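Local coordinates for concanavalin A-like lectin protein kinase family protein (Theobroma cacao, PDB 6CTH) that probably phosphorylates protein substrates as a lectin-type protein kinase named pathogenesis-related protein 1G, and here binds magnesium and an oxindole inhibitor, at residues V263-G266 against L267-H271. Residues are numbered along the deposited sequence; the frame is centred on the assembly and turned at random.
Sequences VMVG and LWCAH
Leu267 lies along Val263 one turn further on in helix 256-269, in the C-terminal half of the protein kinase fold, where i to i+4 backbone bonds run on to the helix's C-terminal end. Leu267 N donates to Val263 O at 3.0 Å, while its CD1 packs 4.1 Å from Val263 CG1, the two side chains pointing the same way. CG beside its own backbone N (chi1 -62°) puts the leucine's branch 3.4 Å from Val263 O, and its apolar methyls suit packing on Val233 and Trp234 of helix 229-238. Trp268 N bonds to Met264 O, also at 3.0 Å; its indole leads away from the preceding turn, CG anti to the backbone N (chi1 -169°), and its broad rings pack on Val286, Pro278 and Pro294. The small side chain of Cys269 is buried against Val200 and Phe203 of helix 196-212 and Val283 of helix 280-287; SG sits 4.2 Å from Val265 CG1, and Cys269 N donates to Val265 O at 3.0 Å. At Ala270 the backbone leaves helical geometry, and its compact methyl touches Tyr201 of helix 196-212. Its N still closes the last of the four bonds, more bent with an N-H...O angle of 142°, Ala270 N lying 2.9 Å from Gly266 O.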
ATOM      1  N   VAL A 263      -5.922  -3.645 -15.733  1.00 37.28           N
ATOM      2  CA  VAL A 263      -7.096  -2.793 -15.619  1.00 36.89           C
ATOM      3  C   VAL A 263      -8.331  -3.578 -15.247  1.00 37.12           C
ATOM      4  O   VAL A 263      -9.075  -3.156 -14.388  1.00 36.09           O
ATOM      5  CB  VAL A 263      -7.331  -1.983 -16.933  1.00 37.63           C
ATOM      6  CG1 VAL A 263      -8.690  -1.318 -16.943  1.00 38.33           C
ATOM      7  CG2 VAL A 263      -6.253  -0.924 -17.089  1.00 37.22           C
ATOM      8  N   MET A 264      -8.582  -4.709 -15.908  1.00 38.34           N
ATOM      9  CA  MET A 264      -9.783  -5.465 -15.597  1.00 39.90           C
ATOM     10  C   MET A 264      -9.747  -6.067 -14.183  1.00 37.84           C
ATOM     11  O   MET A 264     -10.766  -6.103 -13.492  1.00 37.68           O
ATOM     12  CB  MET A 264     -10.115  -6.515 -16.699  1.00 42.96           C
ATOM     13  CG  MET A 264     -10.705  -5.884 -17.992  1.00 46.11           C
ATOM     14  SD  MET A 264     -10.657  -7.212 -19.204  1.00 55.16           S
ATOM     15  CE  MET A 264     -12.252  -7.939 -18.840  1.00 54.19           C
ATOM     16  N   VAL A 265      -8.583  -6.538 -13.748  1.00 37.48           N
ATOM     17  CA  VAL A 265      -8.393  -6.990 -12.358  1.00 36.33           C
ATOM     18  C   VAL A 265      -8.650  -5.824 -11.401  1.00 34.66           C
ATOM     19  O   VAL A 265      -9.351  -5.983 -10.420  1.00 34.39           O
ATOM     20  CB  VAL A 265      -6.972  -7.569 -12.174  1.00 36.48           C
ATOM     21  CG1 VAL A 265      -6.547  -7.611 -10.717  1.00 36.98           C
ATOM     22  CG2 VAL A 265      -6.896  -8.940 -12.849  1.00 37.40           C
ATOM     23  N   GLY A 266      -8.105  -4.661 -11.703  1.00 34.18           N
ATOM     24  CA  GLY A 266      -8.345  -3.502 -10.847  1.00 33.74           C
ATOM     25  C   GLY A 266      -9.813  -3.156 -10.656  1.00 33.82           C
ATOM     26  O   GLY A 266     -10.277  -2.902  -9.547  1.00 32.98           O
ATOM     27  N   LEU A 267     -10.568  -3.133 -11.762  1.00 35.17           N
ATOM     28  CA  LEU A 267     -12.005  -2.817 -11.669  1.00 35.07           C
ATOM     29  C   LEU A 267     -12.777  -3.888 -10.912  1.00 34.83           C
ATOM     30  O   LEU A 267     -13.666  -3.599 -10.144  1.00 35.21           O
ATOM     31  CB  LEU A 267     -12.573  -2.607 -13.100  1.00 35.81           C
ATOM     32  CG  LEU A 267     -11.975  -1.453 -13.910  1.00 36.58           C
ATOM     33  CD1 LEU A 267     -12.497  -1.532 -15.329  1.00 38.45           C
ATOM     34  CD2 LEU A 267     -12.323  -0.139 -13.231  1.00 36.48           C
ATOM     35  N   TRP A 268     -12.480  -5.150 -11.189  1.00 35.29           N
ATOM     36  CA  TRP A 268     -13.092  -6.289 -10.490  1.00 35.62           C
ATOM     37  C   TRP A 268     -12.925  -6.174  -8.989  1.00 34.61           C
ATOM     38  O   TRP A 268     -13.863  -6.390  -8.229  1.00 34.47           O
ATOM     39  CB  TRP A 268     -12.436  -7.551 -11.019  1.00 35.69           C
ATOM     40  CG  TRP A 268     -12.996  -8.879 -10.704  1.00 36.63           C
ATOM     41  CD1 TRP A 268     -14.297  -9.200 -10.412  1.00 37.68           C
ATOM     42  CD2 TRP A 268     -12.283 -10.127 -10.777  1.00 37.60           C
ATOM     43  NE1 TRP A 268     -14.421 -10.579 -10.257  1.00 37.81           N
ATOM     44  CE2 TRP A 268     -13.207 -11.163 -10.489  1.00 37.74           C
ATOM     45  CE3 TRP A 268     -10.952 -10.467 -11.048  1.00 37.58           C
ATOM     46  CZ2 TRP A 268     -12.844 -12.525 -10.456  1.00 38.31           C
ATOM     47  CZ3 TRP A 268     -10.588 -11.842 -11.006  1.00 38.61           C
ATOM     48  CH2 TRP A 268     -11.553 -12.838 -10.756  1.00 38.42           C
ATOM     49  N   CYS A 269     -11.708  -5.821  -8.585  1.00 34.25           N
ATOM     50  CA  CYS A 269     -11.332  -5.649  -7.190  1.00 33.56           C
ATOM     51  C   CYS A 269     -12.044  -4.440  -6.620  1.00 33.81           C
ATOM     52  O   CYS A 269     -12.501  -4.478  -5.500  1.00 32.56           O
ATOM     53  CB  CYS A 269      -9.814  -5.496  -7.045  1.00 32.76           C
ATOM     54  SG  CYS A 269      -8.959  -7.072  -7.298  1.00 33.24           S
ATOM     55  N   ALA A 270     -12.196  -3.399  -7.442  1.00 33.96           N
ATOM     56  CA  ALA A 270     -12.846  -2.179  -7.010  1.00 35.13           C
ATOM     57  C   ALA A 270     -14.346  -2.153  -7.237  1.00 35.05           C
ATOM     58  O   ALA A 270     -14.965  -1.068  -7.242  1.00 34.97           O
ATOM     59  CB  ALA A 270     -12.160  -0.975  -7.652  1.00 35.99           C
ATOM     60  N   HIS A 271     -14.971  -3.313  -7.362  1.00 35.76           N
ATOM     61  CA  HIS A 271     -16.406  -3.352  -7.583  1.00 36.85           C
ATOM     62  C   HIS A 271     -17.150  -2.721  -6.415  1.00 36.27           C
ATOM     63  O   HIS A 271     -16.855  -3.035  -5.270  1.00 34.60           O
ATOM     64  CB  HIS A 271     -16.842  -4.813  -7.683  1.00 39.02           C
ATOM     65  CG  HIS A 271     -17.762  -5.097  -8.825  1.00 41.08           C
ATOM     66  ND1 HIS A 271     -19.035  -4.577  -8.902  1.00 42.43           N
ATOM     67  CD2 HIS A 271     -17.595  -5.854  -9.932  1.00 44.31           C
ATOM     68  CE1 HIS A 271     -19.610  -4.997 -10.013  1.00 42.72           C
ATOM     69  NE2 HIS A 271     -18.757  -5.772 -10.656  1.00 44.48           N
TER